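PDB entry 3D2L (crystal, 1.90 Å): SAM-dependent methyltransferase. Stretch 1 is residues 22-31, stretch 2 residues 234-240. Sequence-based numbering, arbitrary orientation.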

# COMPACT_ATOMS: atom_id res chain seq x y z
N GLU A 22 6.62 0.58 11.66
CA GLU A 22 6.30 -0.82 11.93
C GLU A 22 6.33 -1.64 10.62
O GLU A 22 6.72 -2.81 10.62
N TRP A 23 5.88 -1.05 9.52
CA TRP A 23 5.98 -1.76 8.23
C TRP A 23 7.44 -1.89 7.82
O TRP A 23 7.86 -2.92 7.33
N VAL A 24 8.20 -0.82 8.02
CA VAL A 24 9.61 -0.79 7.68
C VAL A 24 10.38 -1.80 8.51
O VAL A 24 11.23 -2.52 7.98
N ALA A 25 10.07 -1.90 9.81
CA ALA A 25 10.75 -2.87 10.67
C ALA A 25 10.51 -4.29 10.15
O ALA A 25 11.41 -5.13 10.19
N TRP A 26 9.33 -4.53 9.60
CA TRP A 26 8.96 -5.83 9.02
C TRP A 26 9.74 -6.12 7.73
O TRP A 26 10.27 -7.21 7.55
N VAL A 27 9.84 -5.13 6.86
CA VAL A 27 10.60 -5.28 5.62
C VAL A 27 12.05 -5.63 6.01
O VAL A 27 12.65 -6.52 5.42
N LEU A 28 12.60 -4.93 7.01
CA LEU A 28 13.98 -5.18 7.49
C LEU A 28 14.22 -6.63 7.94
O LEU A 28 15.34 -7.14 7.87
N GLU A 29 13.16 -7.31 8.40
CA GLU A 29 13.25 -8.72 8.78
C GLU A 29 13.32 -9.66 7.61
O GLU A 29 13.75 -10.80 7.77
N GLN A 30 12.86 -9.21 6.43
CA GLN A 30 12.81 -10.04 5.24
C GLN A 30 13.79 -9.71 4.15
O GLN A 30 14.10 -10.60 3.37
N VAL A 31 14.25 -8.46 4.06
CA VAL A 31 15.13 -8.04 2.96
C VAL A 31 16.32 -7.38 3.56
O VAL A 31 16.15 -6.45 4.33
N GLU A 234 -6.68 -8.31 11.69
CA GLU A 234 -7.15 -7.25 10.83
C GLU A 234 -6.29 -7.07 9.57
O GLU A 234 -6.81 -6.67 8.54
N ARG A 235 -4.99 -7.35 9.66
CA ARG A 235 -4.08 -7.13 8.54
C ARG A 235 -3.19 -8.37 8.38
O ARG A 235 -2.60 -8.84 9.35
N ILE A 236 -3.14 -8.89 7.16
CA ILE A 236 -2.39 -10.10 6.85
C ILE A 236 -1.17 -9.78 5.99
O ILE A 236 -1.27 -9.11 4.98
N PHE A 237 -0.01 -10.25 6.44
CA PHE A 237 1.25 -9.97 5.80
C PHE A 237 1.73 -11.20 5.07
O PHE A 237 1.68 -12.29 5.61
N PHE A 238 2.20 -11.01 3.84
CA PHE A 238 2.69 -12.11 3.00
C PHE A 238 4.12 -11.85 2.60
O PHE A 238 4.44 -10.73 2.20
N VAL A 239 4.94 -12.89 2.64
CA VAL A 239 6.31 -12.82 2.18
C VAL A 239 6.39 -13.96 1.20
O VAL A 239 6.05 -15.11 1.55
N ALA A 240 6.83 -13.64 -0.02
CA ALA A 240 6.95 -14.65 -1.10
C ALA A 240 8.28 -14.46 -1.80
O ALA A 240 8.85 -13.36 -1.81

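The helix of stretch 1 lies over the strand of stretch 2 with N-to-C directions 26° apart and axes 10.7 Å apart at closest approach, a gap filled largely by big side chains. Two tryptophans and a phenylalanine supply most of the filling, and 340 Å² is buried over both sides. No hydrogen bond crosses, so the contact rests on van der Waals packing, mostly apolar and aromatic.

On the strand, alternation sets the pattern: the CA-to-CB bonds of Arg235, Phe237 and Val239 point toward the helix, while that of Phe238 points away. On the helix, those of Trp26 and Gln30, one turn apart, point toward the strand. Trp23 starts out sideways, but with chi1 at -80° (m) and chi2 at -98° its indole reaches back until CZ2 lies 3.7 Å from Arg235 NE.

Trp26 occupies the middle of the contact. Its chi1 of 170° (t) and chi2 of 63° carry the six-membered ring across the gap, where CZ2 comes within 3.6 Å of Phe237 CB and 3.8 Å of Val239 CG2. The same CZ2 is 3.7 Å from Phe238 O, which sits at the ring edge near its plane; Phe238 thus meets the helix through its backbone, its side chain staying farther off, with Phe238 CB 6.0 Å from Trp26 CZ2.

Phe237, with chi1 -64° (m) and chi2 72°, turns an edge toward the face of Trp26: the ring planes are inclined at 78° and the centroids, using the indole six-membered ring, are 4.9 Å apart. The same phenyl also approaches Trp23, with CE2 4.1 Å from Trp23 NE1, but there the planes meet obliquely at 43° and the centroid separation from the five-membered ring is 5.8 Å. Trp23 NE1 is hydrogen-bonded elsewhere in the structure.

Arg235 runs extended through chi1 -174° and chi2 178° (both t), then bends at chi3 -64° (m), with chi4 -82°. This brings one guanidinium face to Trp23 CZ2, although the arginine lies oblique to the indole ring. The approach costs no polar pairing at NH1 and NH2, both hydrogen-bonded elsewhere in the structure.

At the other end, Val239 in the t rotamer (chi1 -179°) directs CG2 into the space between Trp26 and Gln30. Gln30 folds through chi1 -44° and chi2 -56° (both m), placing CD 3.8 Å from Val239 CG2. Its amide therefore contributes packing here, without a hydrogen bond to the strand.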

# COMPACT_ATOMS: atom_id res chain seq x y z
CB GLU A 22 4.93 -0.92 12.56
CG GLU A 22 4.83 -0.33 13.94
CD GLU A 22 4.99 -1.36 15.03
OE1 GLU A 22 4.24 -2.38 15.00
OE2 GLU A 22 5.83 -1.13 15.94
CB TRP A 23 5.22 -1.05 7.12
CG TRP A 23 3.75 -1.28 7.08
CD1 TRP A 23 3.09 -2.17 6.29
CD2 TRP A 23 2.74 -0.58 7.83
NE1 TRP A 23 1.74 -2.10 6.53
CE2 TRP A 23 1.50 -1.10 7.43
CE3 TRP A 23 2.78 0.44 8.79
CZ2 TRP A 23 0.28 -0.65 7.96
CZ3 TRP A 23 1.56 0.90 9.32
CH2 TRP A 23 0.35 0.37 8.90
CB VAL A 24 10.21 0.64 7.83
CG1 VAL A 24 11.71 0.63 7.60
CG2 VAL A 24 9.53 1.56 6.87
CB ALA A 25 10.33 -2.71 12.15
CB TRP A 26 7.44 -5.88 8.78
CG TRP A 26 6.97 -7.06 7.97
CD1 TRP A 26 7.08 -8.35 8.31
CD2 TRP A 26 6.30 -7.02 6.72
NE1 TRP A 26 6.55 -9.14 7.33
CE2 TRP A 26 6.06 -8.36 6.34
CE3 TRP A 26 5.89 -6.00 5.87
CZ2 TRP A 26 5.39 -8.70 5.17
CZ3 TRP A 26 5.22 -6.35 4.68
CH2 TRP A 26 4.97 -7.70 4.35
CB VAL A 27 10.50 -4.02 4.69
CG1 VAL A 27 11.43 -4.17 3.44
CG2 VAL A 27 9.02 -3.74 4.25
CB LEU A 28 14.32 -4.17 8.57
CG LEU A 28 14.60 -2.77 8.03
CD1 LEU A 28 14.62 -1.76 9.12
CD2 LEU A 28 15.91 -2.74 7.24
CB GLU A 29 12.04 -9.14 9.61
CG GLU A 29 11.85 -8.34 10.88
CD GLU A 29 10.59 -8.74 11.65
OE1 GLU A 29 9.63 -9.30 11.04
OE2 GLU A 29 10.57 -8.48 12.88
CB GLN A 30 11.41 -9.96 4.57
CG GLN A 30 10.27 -10.05 5.51
CD GLN A 30 10.29 -11.28 6.36
OE1 GLN A 30 10.82 -12.33 5.96
NE2 GLN A 30 9.72 -11.17 7.56
CB VAL A 31 14.39 -7.05 1.99
CG1 VAL A 31 15.32 -6.60 0.79
CG2 VAL A 31 13.09 -7.69 1.48
CB GLU A 234 -7.24 -5.95 11.63
CG GLU A 234 -8.28 -6.00 12.72
CD GLU A 234 -8.26 -4.78 13.64
OE1 GLU A 234 -7.57 -3.79 13.33
OE2 GLU A 234 -8.94 -4.83 14.69
CB ARG A 235 -3.25 -5.88 8.81
CG ARG A 235 -2.37 -5.44 7.69
CD ARG A 235 -1.63 -4.15 8.04
NE ARG A 235 -2.58 -3.06 8.23
CZ ARG A 235 -3.11 -2.34 7.25
NH1 ARG A 235 -2.75 -2.54 6.00
NH2 ARG A 235 -4.00 -1.39 7.53
CB ILE A 236 -3.31 -11.15 6.23
CG1 ILE A 236 -4.52 -11.35 7.15
CG2 ILE A 236 -2.53 -12.50 6.00
CD1 ILE A 236 -5.38 -12.52 6.85
CB PHE A 237 2.29 -9.54 6.87
CG PHE A 237 1.93 -8.26 7.57
CD1 PHE A 237 0.90 -8.22 8.49
CD2 PHE A 237 2.63 -7.08 7.32
CE1 PHE A 237 0.55 -7.03 9.12
CE2 PHE A 237 2.28 -5.89 7.97
CZ PHE A 237 1.24 -5.89 8.87
CB PHE A 238 1.92 -12.19 1.70
CG PHE A 238 0.52 -12.63 1.88
CD1 PHE A 238 -0.44 -11.75 2.37
CD2 PHE A 238 0.15 -13.91 1.55
CE1 PHE A 238 -1.76 -12.18 2.55
CE2 PHE A 238 -1.16 -14.34 1.72
CZ PHE A 238 -2.09 -13.48 2.23
CB VAL A 239 7.37 -13.01 3.32
CG1 VAL A 239 8.81 -12.88 2.75
CG2 VAL A 239 7.14 -11.98 4.43
CB ALA A 240 5.78 -14.54 -2.09